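Local coordinates for hypothetical protein TTHA1013 (Thermus thermophilus, PDB 1WV8) that is of unknown function, a small protein of the DUF1902 family, within the Met-repressor-like clan, that forms a two-subunit assembly, at residues V6-D11 / G15-E20. Sequence-based numbering, arbitrary orientation.
Sequences VQALWD and GVWVAE
The carbonyl O of V18 draws in two groups of the facing strand: L9 N donates to V18 O at 2.9 Å, nearly straight at hydrogen. A8 CA lies 3.5 Å from V18 O in a CA-H...O contact. L9 O is approached in the same way, by V18 N at 2.7 Å and by the CA-H of W17. In an antiparallel ladder such CA-H...O contacts commonly supplement the N-H...O bonds, and the pattern recurs at the Q7–E20 pair, where Q7 N reaches E20 O at 2.7 Å. The side-chain amide of Q7 turns to strand 61-69, NE2 bonding to E65 OE1. The beta hairpin of strands 3-11 and 16-20 carries a G1 bulge next to its turn: G15, with positive phi (57°), and V16 both face D11. D11 N bonds to V16 O at 2.8 Å while V16 N returns only a weak bond to D11 O, and the D11 carboxylate turns back to A14 N within the turn.

At the non-hydrogen-bonded pair W10–W17 the edge of W10 points at the face of W17, the W10 six-membered and W17 five-membered ring centroids 4.8 Å apart and the planes at 51°. With a chi1 of 173°, W10 sends CG away from its own N, which brings the six-membered ring beside the V16 backbone and lays CE3 above one face of W17. W10 CB adds a CH-pi contact over the six-membered ring of W17. That ring leans back toward the other strand, W17 CE3 lying 3.8 Å from A8 CB, on the side of the sheet covered by L34 of helix 34-51; E35 of the second subunit packs on W17 too. A serine in place of W17 would probably leave the W10 ring without its aromatic partner and open a gap beside A8. Farther along the same side, V6 CG1 approaches A19 CB.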
loop_
_atom_site.group_PDB
_atom_site.type_symbol
_atom_site.label_atom_id
_atom_site.label_comp_id
_atom_site.label_asym_id
_atom_site.label_seq_id
_atom_site.Cartn_x
_atom_site.Cartn_y
_atom_site.Cartn_z
ATOM N N VAL A 6 6.996 2.613 3.061
ATOM C CA VAL A 6 7.602 1.298 2.876
ATOM C C VAL A 6 6.980 0.641 1.650
ATOM O O VAL A 6 5.747 0.540 1.540
ATOM C CB VAL A 6 7.347 0.387 4.093
ATOM C CG1 VAL A 6 7.923 -1.017 3.847
ATOM C CG2 VAL A 6 7.968 1.008 5.330
ATOM N N GLN A 7 7.819 0.199 0.718
ATOM C CA GLN A 7 7.297 -0.454 -0.470
ATOM C C GLN A 7 7.234 -1.962 -0.292
ATOM O O GLN A 7 8.125 -2.571 0.306
ATOM C CB GLN A 7 8.139 -0.141 -1.700
ATOM C CG GLN A 7 8.067 1.284 -2.186
ATOM C CD GLN A 7 9.005 2.197 -1.433
ATOM O OE1 GLN A 7 10.193 1.918 -1.330
ATOM N NE2 GLN A 7 8.476 3.302 -0.911
ATOM N N ALA A 8 6.168 -2.553 -0.815
ATOM C CA ALA A 8 5.986 -3.995 -0.769
ATOM C C ALA A 8 6.134 -4.393 -2.220
ATOM O O ALA A 8 5.358 -3.955 -3.067
ATOM C CB ALA A 8 4.599 -4.357 -0.264
ATOM N N LEU A 9 7.154 -5.194 -2.501
ATOM C CA LEU A 9 7.434 -5.632 -3.863
ATOM C C LEU A 9 7.070 -7.106 -3.982
ATOM O O LEU A 9 7.497 -7.930 -3.168
ATOM C CB LEU A 9 8.919 -5.401 -4.152
ATOM C CG LEU A 9 9.371 -4.001 -3.726
ATOM C CD1 LEU A 9 10.867 -3.964 -3.565
ATOM C CD2 LEU A 9 8.899 -2.986 -4.742
ATOM N N TRP A 10 6.263 -7.443 -4.984
ATOM C CA TRP A 10 5.854 -8.833 -5.136
ATOM C C TRP A 10 6.931 -9.675 -5.817
ATOM O O TRP A 10 7.424 -9.329 -6.887
ATOM C CB TRP A 10 4.559 -8.922 -5.932
ATOM C CG TRP A 10 4.165 -10.334 -6.280
ATOM C CD1 TRP A 10 3.994 -10.852 -7.538
ATOM C CD2 TRP A 10 3.842 -11.387 -5.366
ATOM N NE1 TRP A 10 3.579 -12.156 -7.459
ATOM C CE2 TRP A 10 3.478 -12.515 -6.138
ATOM C CE3 TRP A 10 3.822 -11.490 -3.966
ATOM C CZ2 TRP A 10 3.091 -13.736 -5.558
ATOM C CZ3 TRP A 10 3.437 -12.707 -3.388
ATOM C CH2 TRP A 10 3.079 -13.810 -4.186
ATOM N N ASP A 11 7.275 -10.788 -5.186
ATOM C CA ASP A 11 8.281 -11.706 -5.704
ATOM C C ASP A 11 7.585 -13.029 -6.040
ATOM O O ASP A 11 7.562 -13.961 -5.229
ATOM C CB ASP A 11 9.368 -11.939 -4.655
ATOM C CG ASP A 11 10.503 -12.823 -5.178
ATOM O OD1 ASP A 11 10.273 -13.566 -6.156
ATOM O OD2 ASP A 11 11.611 -12.794 -4.605
ATOM N N GLY A 15 7.153 -16.450 -4.039
ATOM C CA GLY A 15 5.827 -16.404 -3.441
ATOM C C GLY A 15 5.713 -15.557 -2.177
ATOM O O GLY A 15 5.111 -15.984 -1.194
ATOM N N VAL A 16 6.290 -14.358 -2.199
ATOM C CA VAL A 16 6.241 -13.462 -1.052
ATOM C C VAL A 16 6.370 -11.991 -1.436
ATOM O O VAL A 16 6.891 -11.661 -2.504
ATOM C CB VAL A 16 7.366 -13.768 -0.048
ATOM C CG1 VAL A 16 7.177 -15.148 0.551
ATOM C CG2 VAL A 16 8.719 -13.669 -0.737
ATOM N N TRP A 17 5.870 -11.119 -0.563
ATOM C CA TRP A 17 5.948 -9.673 -0.750
ATOM C C TRP A 17 7.177 -9.297 0.037
ATOM O O TRP A 17 7.372 -9.794 1.140
ATOM C CB TRP A 17 4.726 -8.963 -0.153
ATOM C CG TRP A 17 3.488 -9.102 -0.968
ATOM C CD1 TRP A 17 2.504 -10.052 -0.835
ATOM C CD2 TRP A 17 3.082 -8.245 -2.031
ATOM N NE1 TRP A 17 1.507 -9.825 -1.755
ATOM C CE2 TRP A 17 1.841 -8.722 -2.501
ATOM C CE3 TRP A 17 3.650 -7.120 -2.637
ATOM C CZ2 TRP A 17 1.154 -8.100 -3.554
ATOM C CZ3 TRP A 17 2.970 -6.508 -3.679
ATOM C CH2 TRP A 17 1.734 -7.001 -4.125
ATOM N N VAL A 18 7.999 -8.413 -0.512
ATOM C CA VAL A 18 9.236 -8.027 0.150
ATOM C C VAL A 18 9.262 -6.554 0.496
ATOM O O VAL A 18 9.029 -5.714 -0.359
ATOM C CB VAL A 18 10.443 -8.358 -0.760
ATOM C CG1 VAL A 18 11.714 -7.746 -0.199
ATOM C CG2 VAL A 18 10.574 -9.865 -0.884
ATOM N N ALA A 19 9.571 -6.248 1.750
ATOM C CA ALA A 19 9.590 -4.863 2.197
ATOM C C ALA A 19 10.868 -4.132 1.806
ATOM O O ALA A 19 11.966 -4.683 1.869
ATOM C CB ALA A 19 9.401 -4.813 3.699
ATOM N N GLU A 20 10.708 -2.878 1.409
ATOM C CA GLU A 20 11.830 -2.039 1.017
ATOM C C GLU A 20 11.545 -0.612 1.476
ATOM O O GLU A 20 10.476 -0.078 1.208
ATOM C CB GLU A 20 11.995 -2.066 -0.507
ATOM C CG GLU A 20 13.077 -1.152 -1.054
ATOM C CD GLU A 20 14.444 -1.454 -0.464
ATOM O OE1 GLU A 20 14.651 -2.597 0.006
ATOM O OE2 GLU A 20 15.308 -0.547 -0.474
#